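Long-range contact in valine-pyruvate aminotransferase (Salmonella typhimurium, PDB 3G7Q), which transfers the amino group of L-valine to pyruvate with the help of pyridoxal 5'-phosphate, and is probably involved in alanine biosynthesis: residues A339-L349 and H383-V393. Residues are numbered along the deposited sequence; the frame is centred on the assembly and turned at random.
Sequences AIFLWLWFKDL and HTHQCMRMNYV
Trp345 receives the edge of the His383 ring on one face, with His383 CE1 3.3 Å from Trp345 CE2. The pair is T-shaped, its planes at 71°. Lys347 CB lies over the opposite face, toward the rim. At the indole edge, Trp345 NE1 donates to Gln386 OE1 at 3.1 Å. The bond lies in the indole plane and the amide plane, on a lone pair of OE1, and the two planes are nearly coplanar. Gln386 OE1 also accepts from Asp348 N, which sits above the amide plane. A water joins Gln386 NE2 to Asp348 OD1.

Cys387 CB packs against the benzo part of the Trp343 indole, 3.4 Å from Trp343 CZ2. Cys387 SG lies obliquely to both the Trp343 and Trp345 rings, a sulfur-aromatic contact with each. Arg389 CG is anti to its backbone N (chi1 -171°), and the chain bends at chi3. That puts one guanidinium face against Phe341, whose CE1 lies over its centre, 3.5 Å from Arg389 CZ; the two planes are 24° apart. Asn191 and Gly37 bind the two ends of this guanidinium. Tyr392 OH donates to Ala339 O at 2.6 Å, in the carbonyl plane.

Strands 341-345 and 387-391 run antiparallel, with paired backbone bonds at Leu342-Met390 and Leu344-Met388. Phe346 N to Gln386 O extends the pairing. The Asn391 side chain closes an Asx turn onto Val393 N.

The two strands are neighbours in the mixed sheet of the smaller domain of the fold type I architecture of pyridoxal-phosphate enzymes, as expected for this class I aminotransferase. Strand 332-334 flanks 341-345, and 368-369 flanks 387-391. Leu342 and Tyr392 pack on helix 299-325, while Phe346 and Met388 meet helix 353-362. On the other face, Tyr168 of strand 165-169 hydrogen-bonds both Trp343 and His383.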
ATOM      1  N   ALA A 339       4.913  14.652  19.229  1.00 30.41           N
ATOM      2  CA  ALA A 339       4.324  13.356  19.050  1.00 29.52           C
ATOM      3  C   ALA A 339       3.351  12.989  20.205  1.00 29.65           C
ATOM      4  O   ALA A 339       2.956  13.854  21.008  1.00 29.82           O
ATOM      5  CB  ALA A 339       5.386  12.225  18.767  1.00 30.20           C
ATOM      6  N   ILE A 340       2.957  11.732  20.223  1.00 30.23           N
ATOM      7  CA  ILE A 340       1.822  11.280  21.049  1.00 29.99           C
ATOM      8  C   ILE A 340       2.191  10.244  22.115  1.00 29.78           C
ATOM      9  O   ILE A 340       1.308   9.543  22.654  1.00 30.13           O
ATOM     10  CB  ILE A 340       0.693  10.711  20.112  1.00 29.61           C
ATOM     11  CG1 ILE A 340       1.148   9.459  19.328  1.00 30.60           C
ATOM     12  CG2 ILE A 340       0.159  11.846  19.171  1.00 30.99           C
ATOM     13  CD1 ILE A 340       0.008   8.737  18.518  1.00 32.42           C
ATOM     14  N   PHE A 341       3.487  10.168  22.404  1.00 29.86           N
ATOM     15  CA  PHE A 341       4.014   9.188  23.339  1.00 29.79           C
ATOM     16  C   PHE A 341       4.744   9.807  24.521  1.00 31.35           C
ATOM     17  O   PHE A 341       5.210  10.926  24.454  1.00 30.36           O
ATOM     18  CB  PHE A 341       5.048   8.302  22.632  1.00 30.53           C
ATOM     19  CG  PHE A 341       4.544   7.696  21.350  1.00 29.58           C
ATOM     20  CD1 PHE A 341       3.700   6.593  21.369  1.00 30.91           C
ATOM     21  CD2 PHE A 341       4.861   8.272  20.140  1.00 31.80           C
ATOM     22  CE1 PHE A 341       3.199   6.063  20.181  1.00 35.27           C
ATOM     23  CE2 PHE A 341       4.349   7.733  18.933  1.00 32.54           C
ATOM     24  CZ  PHE A 341       3.536   6.655  18.957  1.00 33.14           C
ATOM     25  N   LEU A 342       4.828   9.027  25.589  1.00 29.00           N
ATOM     26  CA  LEU A 342       5.739   9.306  26.671  1.00 29.11           C
ATOM     27  C   LEU A 342       6.717   8.118  26.739  1.00 29.55           C
ATOM     28  O   LEU A 342       6.333   6.935  26.644  1.00 29.94           O
ATOM     29  CB  LEU A 342       5.042   9.539  28.003  1.00 28.41           C
ATOM     30  CG  LEU A 342       4.250  10.834  28.118  1.00 30.25           C
ATOM     31  CD1 LEU A 342       3.464  10.849  29.462  1.00 29.57           C
ATOM     32  CD2 LEU A 342       5.159  12.066  27.996  1.00 31.36           C
ATOM     33  N   TRP A 343       7.982   8.461  26.866  1.00 29.01           N
ATOM     34  CA  TRP A 343       9.069   7.480  26.984  1.00 29.02           C
ATOM     35  C   TRP A 343       9.531   7.530  28.421  1.00 27.99           C
ATOM     36  O   TRP A 343      10.062   8.570  28.903  1.00 29.14           O
ATOM     37  CB  TRP A 343      10.170   7.841  26.018  1.00 29.62           C
ATOM     38  CG  TRP A 343      11.399   6.990  25.987  1.00 27.09           C
ATOM     39  CD1 TRP A 343      12.623   7.298  26.472  1.00 29.09           C
ATOM     40  CD2 TRP A 343      11.540   5.726  25.316  1.00 27.52           C
ATOM     41  NE1 TRP A 343      13.505   6.306  26.182  1.00 29.37           N
ATOM     42  CE2 TRP A 343      12.873   5.329  25.470  1.00 29.95           C
ATOM     43  CE3 TRP A 343      10.658   4.888  24.627  1.00 29.32           C
ATOM     44  CZ2 TRP A 343      13.369   4.128  24.949  1.00 29.17           C
ATOM     45  CZ3 TRP A 343      11.146   3.702  24.089  1.00 29.22           C
ATOM     46  CH2 TRP A 343      12.489   3.338  24.258  1.00 28.00           C
ATOM     47  N   LEU A 344       9.346   6.391  29.090  1.00 27.81           N
ATOM     48  CA  LEU A 344       9.620   6.260  30.512  1.00 29.45           C
ATOM     49  C   LEU A 344      10.901   5.484  30.738  1.00 28.55           C
ATOM     50  O   LEU A 344      11.040   4.369  30.236  1.00 29.25           O
ATOM     51  CB  LEU A 344       8.472   5.534  31.204  1.00 29.09           C
ATOM     52  CG  LEU A 344       7.054   6.084  30.896  1.00 33.82           C
ATOM     53  CD1 LEU A 344       5.971   5.263  31.629  1.00 30.39           C
ATOM     54  CD2 LEU A 344       6.949   7.587  31.172  1.00 30.44           C
ATOM     55  N   TRP A 345      11.816   6.083  31.499  1.00 29.14           N
ATOM     56  CA  TRP A 345      13.078   5.472  31.877  1.00 28.87           C
ATOM     57  C   TRP A 345      13.053   5.211  33.384  1.00 29.29           C
ATOM     58  O   TRP A 345      13.129   6.146  34.167  1.00 28.11           O
ATOM     59  CB  TRP A 345      14.247   6.361  31.475  1.00 29.23           C
ATOM     60  CG  TRP A 345      15.598   5.916  31.948  1.00 27.72           C
ATOM     61  CD1 TRP A 345      16.004   4.635  32.242  1.00 32.03           C
ATOM     62  CD2 TRP A 345      16.764   6.746  32.085  1.00 26.98           C
ATOM     63  NE1 TRP A 345      17.332   4.641  32.625  1.00 31.48           N
ATOM     64  CE2 TRP A 345      17.819   5.921  32.532  1.00 31.10           C
ATOM     65  CE3 TRP A 345      17.011   8.105  31.888  1.00 29.53           C
ATOM     66  CZ2 TRP A 345      19.098   6.415  32.788  1.00 30.56           C
ATOM     67  CZ3 TRP A 345      18.300   8.602  32.170  1.00 30.32           C
ATOM     68  CH2 TRP A 345      19.309   7.750  32.629  1.00 31.73           C
ATOM     69  N   PHE A 346      12.935   3.938  33.755  1.00 29.34           N
ATOM     70  CA  PHE A 346      12.877   3.493  35.146  1.00 27.03           C
ATOM     71  C   PHE A 346      14.321   3.337  35.550  1.00 28.17           C
ATOM     72  O   PHE A 346      14.902   2.251  35.520  1.00 28.07           O
ATOM     73  CB  PHE A 346      12.050   2.209  35.256  1.00 27.35           C
ATOM     74  CG  PHE A 346      10.678   2.341  34.643  1.00 27.38           C
ATOM     75  CD1 PHE A 346       9.761   3.259  35.146  1.00 28.83           C
ATOM     76  CD2 PHE A 346      10.306   1.576  33.539  1.00 28.88           C
ATOM     77  CE1 PHE A 346       8.513   3.380  34.587  1.00 31.10           C
ATOM     78  CE2 PHE A 346       9.049   1.703  32.984  1.00 32.17           C
ATOM     79  CZ  PHE A 346       8.156   2.605  33.494  1.00 30.46           C
ATOM     80  N   LYS A 347      14.939   4.462  35.905  1.00 29.21           N
ATOM     81  CA  LYS A 347      16.410   4.477  36.042  1.00 31.19           C
ATOM     82  C   LYS A 347      16.910   3.467  37.067  1.00 31.80           C
ATOM     83  O   LYS A 347      16.418   3.414  38.174  1.00 35.17           O
ATOM     84  CB  LYS A 347      16.955   5.889  36.330  1.00 34.50           C
ATOM     85  CG  LYS A 347      18.498   5.964  36.400  1.00 35.60           C
ATOM     86  CD  LYS A 347      19.055   7.408  36.343  1.00 35.63           C
ATOM     87  CE  LYS A 347      20.603   7.400  36.325  1.00 40.45           C
ATOM     88  NZ  LYS A 347      21.146   6.841  37.588  1.00 45.88           N
ATOM     89  N   ASP A 348      17.845   2.634  36.624  1.00 34.30           N
ATOM     90  CA  ASP A 348      18.444   1.579  37.451  1.00 35.65           C
ATOM     91  C   ASP A 348      17.424   0.522  37.940  1.00 36.74           C
ATOM     92  O   ASP A 348      17.688  -0.172  38.930  1.00 36.84           O
ATOM     93  CB  ASP A 348      19.240   2.174  38.632  1.00 37.34           C
ATOM     94  CG  ASP A 348      20.313   3.143  38.178  1.00 36.43           C
ATOM     95  OD1 ASP A 348      20.966   2.907  37.139  1.00 42.51           O
ATOM     96  OD2 ASP A 348      20.483   4.153  38.856  1.00 44.86           O
ATOM     97  N   LEU A 349      16.278   0.387  37.262  1.00 32.07           N
ATOM     98  CA  LEU A 349      15.302  -0.650  37.614  1.00 30.46           C
ATOM     99  C   LEU A 349      16.059  -1.961  37.772  1.00 28.85           C
ATOM    100  O   LEU A 349      16.886  -2.324  36.921  1.00 28.88           O
ATOM    101  CB  LEU A 349      14.254  -0.811  36.498  1.00 29.69           C
ATOM    102  CG  LEU A 349      13.016  -1.667  36.787  1.00 28.89           C
ATOM    103  CD1 LEU A 349      12.195  -1.026  37.908  1.00 29.50           C
ATOM    104  CD2 LEU A 349      12.152  -1.838  35.514  1.00 28.37           C
ATOM    105  N   HIS A 383      20.780   0.315  29.615  1.00 29.67           N
ATOM    106  CA  HIS A 383      19.738   1.335  29.496  1.00 29.81           C
ATOM    107  C   HIS A 383      18.545   0.937  28.635  1.00 29.24           C
ATOM    108  O   HIS A 383      17.401   1.257  28.975  1.00 30.54           O
ATOM    109  CB  HIS A 383      20.367   2.590  28.896  1.00 30.71           C
ATOM    110  CG  HIS A 383      19.402   3.723  28.697  1.00 28.86           C
ATOM    111  ND1 HIS A 383      19.071   4.596  29.709  1.00 31.59           N
ATOM    112  CD2 HIS A 383      18.770   4.177  27.585  1.00 33.63           C
ATOM    113  CE1 HIS A 383      18.237   5.511  29.236  1.00 29.51           C
ATOM    114  NE2 HIS A 383      18.039   5.280  27.950  1.00 29.68           N
ATOM    115  N   THR A 384      18.776   0.234  27.532  1.00 29.85           N
ATOM    116  CA  THR A 384      17.676  -0.148  26.638  1.00 30.98           C
ATOM    117  C   THR A 384      16.668  -1.055  27.333  1.00 34.04           C
ATOM    118  O   THR A 384      15.521  -1.129  26.920  1.00 36.88           O
ATOM    119  CB  THR A 384      18.163  -0.818  25.346  1.00 32.18           C
ATOM    120  OG1 THR A 384      18.677  -2.134  25.599  1.00 30.41           O
ATOM    121  CG2 THR A 384      19.239   0.062  24.665  1.00 32.50           C
ATOM    122  N   HIS A 385      17.101  -1.725  28.396  1.00 30.99           N
ATOM    123  CA  HIS A 385      16.222  -2.610  29.162  1.00 28.86           C
ATOM    124  C   HIS A 385      15.584  -1.931  30.370  1.00 28.89           C
ATOM    125  O   HIS A 385      15.019  -2.602  31.238  1.00 27.84           O
ATOM    126  CB  HIS A 385      17.031  -3.839  29.592  1.00 28.87           C
ATOM    127  CG  HIS A 385      17.468  -4.660  28.436  1.00 29.07           C
ATOM    128  ND1 HIS A 385      16.586  -5.480  27.767  1.00 29.22           N
ATOM    129  CD2 HIS A 385      18.645  -4.742  27.776  1.00 30.18           C
ATOM    130  CE1 HIS A 385      17.216  -6.069  26.766  1.00 29.50           C
ATOM    131  NE2 HIS A 385      18.467  -5.635  26.744  1.00 28.16           N
ATOM    132  N   GLN A 386      15.657  -0.607  30.438  1.00 27.71           N
ATOM    133  CA  GLN A 386      15.090   0.132  31.550  1.00 29.30           C
ATOM    134  C   GLN A 386      14.016   1.119  31.090  1.00 29.15           C
ATOM    135  O   GLN A 386      13.524   1.883  31.901  1.00 28.93           O
ATOM    136  CB  GLN A 386      16.198   0.898  32.274  1.00 29.89           C
ATOM    137  CG  GLN A 386      17.248  -0.010  32.854  1.00 32.70           C
ATOM    138  CD  GLN A 386      18.440   0.703  33.469  1.00 36.72           C
ATOM    139  OE1 GLN A 386      18.490   1.937  33.610  1.00 36.77           O
ATOM    140  NE2 GLN A 386      19.426  -0.093  33.843  1.00 40.74           N
ATOM    141  N   CYS A 387      13.640   1.075  29.806  1.00 26.65           N
ATOM    142  CA  CYS A 387      12.676   2.022  29.250  1.00 27.63           C
ATOM    143  C   CYS A 387      11.443   1.338  28.696  1.00 29.11           C
ATOM    144  O   CYS A 387      11.480   0.151  28.341  1.00 28.95           O
ATOM    145  CB  CYS A 387      13.309   2.846  28.128  1.00 29.19           C
ATOM    146  SG  CYS A 387      14.759   3.838  28.543  1.00 31.16           S
HETATM  147  N   MSE A 388      10.357   2.097  28.622  1.00 26.85           N
HETATM  148  CA  MSE A 388       9.127   1.659  27.991  1.00 28.93           C
HETATM  149  C   MSE A 388       8.461   2.822  27.300  1.00 30.44           C
HETATM  150  O   MSE A 388       8.605   3.967  27.716  1.00 29.20           O
HETATM  151  CB  MSE A 388       8.131   1.088  29.002  1.00 30.02           C
HETATM  152  CG  MSE A 388       8.652  -0.138  29.742  1.00 34.45           C
HETATM  153 SE   MSE A 388       7.203  -1.169  30.568  0.75 32.34          SE
HETATM  154  CE  MSE A 388       6.917  -1.863  28.866  1.00 30.07           C
ATOM    155  N   ARG A 389       7.712   2.528  26.244  1.00 29.69           N
ATOM    156  CA  ARG A 389       6.924   3.556  25.581  1.00 29.12           C
ATOM    157  C   ARG A 389       5.442   3.391  25.921  1.00 28.79           C
ATOM    158  O   ARG A 389       4.912   2.271  25.897  1.00 30.67           O
ATOM    159  CB  ARG A 389       7.046   3.439  24.070  1.00 29.96           C
ATOM    160  CG  ARG A 389       6.436   4.611  23.303  1.00 30.38           C
ATOM    161  CD  ARG A 389       6.292   4.293  21.790  1.00 30.80           C
ATOM    162  NE  ARG A 389       5.138   3.433  21.490  1.00 29.92           N
ATOM    163  CZ  ARG A 389       4.860   2.936  20.278  1.00 32.12           C
ATOM    164  NH1 ARG A 389       5.642   3.203  19.238  1.00 31.34           N
ATOM    165  NH2 ARG A 389       3.797   2.156  20.103  1.00 31.74           N
HETATM  166  N   MSE A 390       4.776   4.501  26.191  1.00 28.64           N
HETATM  167  CA  MSE A 390       3.325   4.534  26.339  1.00 28.94           C
HETATM  168  C   MSE A 390       2.742   5.621  25.438  1.00 29.94           C
HETATM  169  O   MSE A 390       3.440   6.572  25.051  1.00 31.45           O
HETATM  170  CB  MSE A 390       2.903   4.787  27.783  1.00 30.77           C
HETATM  171  CG  MSE A 390       3.392   6.071  28.377  1.00 29.87           C
HETATM  172 SE   MSE A 390       2.409   6.393  30.089  0.75 30.98          SE
HETATM  173  CE  MSE A 390       0.777   7.071  29.395  1.00 33.87           C
ATOM    174  N   ASN A 391       1.452   5.481  25.136  1.00 30.72           N
ATOM    175  CA  ASN A 391       0.681   6.440  24.334  1.00 30.70           C
ATOM    176  C   ASN A 391      -0.145   7.240  25.333  1.00 32.89           C
ATOM    177  O   ASN A 391      -0.841   6.635  26.151  1.00 33.57           O
ATOM    178  CB  ASN A 391      -0.187   5.680  23.333  1.00 32.42           C
ATOM    179  CG  ASN A 391      -0.964   6.592  22.411  1.00 37.48           C
ATOM    180  OD1 ASN A 391      -1.524   7.596  22.849  1.00 34.31           O
ATOM    181  ND2 ASN A 391      -1.040   6.213  21.116  1.00 34.43           N
ATOM    182  N   TYR A 392      -0.032   8.572  25.326  1.00 32.94           N
ATOM    183  CA  TYR A 392      -0.760   9.414  26.329  1.00 34.77           C
ATOM    184  C   TYR A 392      -2.156   9.882  25.893  1.00 35.15           C
ATOM    185  O   TYR A 392      -2.804  10.656  26.614  1.00 38.25           O
ATOM    186  CB  TYR A 392       0.095  10.623  26.750  1.00 32.48           C
ATOM    187  CG  TYR A 392       0.387  11.656  25.678  1.00 31.73           C
ATOM    188  CD1 TYR A 392      -0.561  12.623  25.341  1.00 30.54           C
ATOM    189  CD2 TYR A 392       1.614  11.691  25.041  1.00 31.23           C
ATOM    190  CE1 TYR A 392      -0.316  13.560  24.361  1.00 29.59           C
ATOM    191  CE2 TYR A 392       1.893  12.660  24.095  1.00 33.16           C
ATOM    192  CZ  TYR A 392       0.917  13.575  23.742  1.00 31.06           C
ATOM    193  OH  TYR A 392       1.178  14.519  22.772  1.00 30.55           O
ATOM    194  N   VAL A 393      -2.614   9.409  24.754  1.00 36.47           N
ATOM    195  CA  VAL A 393      -3.923   9.773  24.188  1.00 42.67           C
ATOM    196  C   VAL A 393      -5.174   9.153  24.830  1.00 46.36           C
ATOM    197  O   VAL A 393      -6.213   9.817  24.865  1.00 48.68           O
ATOM    198  CB  VAL A 393      -3.972   9.403  22.672  1.00 45.83           C
ATOM    199  CG1 VAL A 393      -5.395   9.368  22.155  1.00 56.49           C
ATOM    200  CG2 VAL A 393      -3.104  10.327  21.889  1.00 45.81           C
TER
HETATM  201  O   HOH W   1      21.507   0.615  35.812  1.00 50.90           O